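Local coordinates for uncharacterized protein ABO_0056 (Alcanivorax borkumensis, PDB 3H35) that is of unknown function but belongs to the Abi-alpha (DUF4393) family and may be linked to abortive infection, at residues Asp123-Leu128 with Arg159-Ile164. Residues are numbered along the deposited sequence; the frame is centred on the assembly and turned at random.
Sequences DFTESL and RETLRI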
loop_
_atom_site.group_PDB
_atom_site.type_symbol
_atom_site.label_atom_id
_atom_site.label_comp_id
_atom_site.label_asym_id
_atom_site.label_seq_id
_atom_site.Cartn_x
_atom_site.Cartn_y
_atom_site.Cartn_z
ATOM N N ASP A 123 5.568 8.875 16.873
ATOM C CA ASP A 123 4.786 9.789 17.707
ATOM C C ASP A 123 5.210 11.230 17.612
ATOM O O ASP A 123 6.339 11.555 17.221
ATOM C CB ASP A 123 4.899 9.407 19.185
ATOM C CG ASP A 123 3.976 8.288 19.566
ATOM O OD1 ASP A 123 3.320 7.692 18.666
ATOM O OD2 ASP A 123 3.918 8.000 20.781
ATOM N N PHE A 124 4.270 12.054 18.061
ATOM C CA PHE A 124 4.416 13.478 18.202
ATOM C C PHE A 124 5.801 13.842 18.689
ATOM O O PHE A 124 6.317 13.181 19.569
ATOM C CB PHE A 124 3.368 13.917 19.244
ATOM C CG PHE A 124 3.512 15.315 19.708
ATOM C CD1 PHE A 124 3.092 16.360 18.915
ATOM C CD2 PHE A 124 4.022 15.589 20.963
ATOM C CE1 PHE A 124 3.197 17.677 19.349
ATOM C CE2 PHE A 124 4.136 16.881 21.412
ATOM C CZ PHE A 124 3.733 17.938 20.598
ATOM N N THR A 125 6.395 14.886 18.114
ATOM C CA THR A 125 7.655 15.445 18.638
ATOM C C THR A 125 7.422 16.856 19.147
ATOM O O THR A 125 7.047 17.745 18.385
ATOM C CB THR A 125 8.769 15.440 17.565
ATOM O OG1 THR A 125 8.961 14.096 17.139
ATOM C CG2 THR A 125 10.089 16.005 18.130
ATOM N N GLU A 126 7.662 17.051 20.443
ATOM C CA GLU A 126 7.341 18.310 21.119
ATOM C C GLU A 126 7.997 19.504 20.430
ATOM O O GLU A 126 7.398 20.572 20.322
ATOM C CB GLU A 126 7.715 18.241 22.610
ATOM C CG GLU A 126 7.486 19.557 23.409
ATOM C CD GLU A 126 6.068 20.128 23.280
ATOM O OE1 GLU A 126 5.103 19.347 23.312
ATOM O OE2 GLU A 126 5.906 21.353 23.130
ATOM N N SER A 127 9.214 19.312 19.941
ATOM C CA SER A 127 9.978 20.400 19.322
ATOM C C SER A 127 9.421 20.830 17.970
ATOM O O SER A 127 9.710 21.917 17.501
ATOM C CB SER A 127 11.436 19.986 19.167
ATOM O OG SER A 127 11.510 18.986 18.180
ATOM N N LEU A 128 8.615 19.988 17.342
ATOM C CA LEU A 128 7.961 20.376 16.106
ATOM C C LEU A 128 6.607 21.112 16.300
ATOM O O LEU A 128 5.861 21.313 15.325
ATOM C CB LEU A 128 7.785 19.132 15.230
ATOM C CG LEU A 128 9.115 18.532 14.707
ATOM C CD1 LEU A 128 8.855 17.236 13.964
ATOM C CD2 LEU A 128 9.805 19.492 13.807
ATOM N N ARG A 159 -1.080 14.224 15.460
ATOM C CA ARG A 159 0.232 14.763 15.245
ATOM C C ARG A 159 1.278 13.660 15.384
ATOM O O ARG A 159 1.389 12.997 16.399
ATOM C CB ARG A 159 0.533 15.898 16.207
ATOM C CG ARG A 159 -0.319 17.152 15.992
ATOM C CD ARG A 159 -0.124 18.095 17.153
ATOM N NE ARG A 159 -0.645 19.423 16.884
ATOM C CZ ARG A 159 -0.451 20.464 17.675
ATOM N NH1 ARG A 159 0.256 20.338 18.799
ATOM N NH2 ARG A 159 -0.934 21.639 17.326
ATOM N N GLU A 160 2.047 13.487 14.318
ATOM C CA GLU A 160 3.053 12.452 14.252
ATOM C C GLU A 160 4.368 13.043 13.691
ATOM O O GLU A 160 4.476 14.249 13.424
ATOM C CB GLU A 160 2.512 11.296 13.405
ATOM C CG GLU A 160 1.239 10.650 14.011
ATOM C CD GLU A 160 0.702 9.475 13.213
ATOM O OE1 GLU A 160 0.891 9.418 11.976
ATOM O OE2 GLU A 160 0.077 8.598 13.836
ATOM N N THR A 161 5.364 12.184 13.554
ATOM C CA THR A 161 6.660 12.571 13.065
ATOM C C THR A 161 7.077 11.714 11.862
ATOM O O THR A 161 7.012 10.484 11.917
ATOM C CB THR A 161 7.678 12.435 14.189
ATOM O OG1 THR A 161 7.209 13.178 15.336
ATOM C CG2 THR A 161 9.045 12.954 13.723
ATOM N N LEU A 162 7.482 12.366 10.778
ATOM C CA LEU A 162 7.855 11.680 9.541
ATOM C C LEU A 162 9.324 11.413 9.585
ATOM O O LEU A 162 10.088 12.320 9.860
ATOM C CB LEU A 162 7.553 12.569 8.332
ATOM C CG LEU A 162 7.910 12.083 6.926
ATOM C CD1 LEU A 162 7.031 10.852 6.560
ATOM C CD2 LEU A 162 7.724 13.261 5.927
ATOM N N ARG A 163 9.720 10.177 9.282
ATOM C CA ARG A 163 11.128 9.794 9.153
ATOM C C ARG A 163 11.328 8.794 8.034
ATOM O O ARG A 163 10.401 8.116 7.672
ATOM C CB ARG A 163 11.616 9.072 10.389
ATOM C CG ARG A 163 11.426 9.805 11.642
ATOM C CD ARG A 163 11.648 8.829 12.776
ATOM N NE ARG A 163 11.151 9.488 13.952
ATOM C CZ ARG A 163 11.816 10.411 14.622
ATOM N NH1 ARG A 163 13.040 10.754 14.263
ATOM N NH2 ARG A 163 11.240 10.976 15.652
ATOM N N ILE A 164 12.574 8.648 7.587
ATOM C CA ILE A 164 12.961 7.588 6.671
ATOM C C ILE A 164 12.820 6.234 7.364
ATOM O O ILE A 164 13.072 6.121 8.555
ATOM C CB ILE A 164 14.418 7.791 6.139
ATOM C CG1 ILE A 164 14.640 6.953 4.876
ATOM C CG2 ILE A 164 15.493 7.401 7.198
ATOM C CD1 ILE A 164 15.803 7.462 4.050
HETATM O O HOH W 1 8.942 10.576 17.071
HETATM O O HOH W 2 1.548 10.900 18.448
#
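The backbone of Asp123-Leu128 lifts away from strand Arg159-Ile164 at Phe124, whose CA lies 4.3 Å from that of Glu160, and no direct backbone hydrogen bond joins them here. A water closes the gap instead, accepting from Phe124 N and donating to Arg159 O. Thr161 takes over the direct contact through its side chain. With OG1 anti to its own carbonyl carbon (chi1 -54°), the hydroxyl donates to Asp123 O over 2.6 Å, approaching from above the carbonyl plane, 36° out of it. The same carbonyl oxygen accepts a second bond, from a water that itself accepts from Arg163 NH2, in the plane of the guanidinium at its edge, so two donors, a hydroxyl and a water, grip Asp123 O; the guanidinium is also held at NE by Ser122 OG. Thr125 crosses Thr161 at about a right angle, and its OG1 stands 2.7 Å from Thr161 OG1. The loop leaves strand 119-123, an outermost strand of the chain's four-stranded antiparallel sheet, and leads into helix 129-137; Thr161 pairs with Ser122 through the backbone just before the two strands part. A short 3-10 turn, closed by Leu128 N to Thr125 O, precedes the helix, with Leu128 at its N-cap position; Leu128 CD1 rests 4.3 Å from Thr161 CG2. Toward the start of the strand segment, Phe124 and Arg159 run side by side in the same direction. Arg159 CB meets the ring edge at CD1 (3.8 Å), its CD lies near CE1, and the ring and guanidinium planes are only 11° apart, but CE1 lies oblique to the guanidinium and the groups do not stack. Beyond the ring, Arg159 reaches Glu136 in a salt bridge, while Tyr132 of the same helix meets the Phe124 ring and bonds Thr125 N and Glu160 O through its hydroxyl.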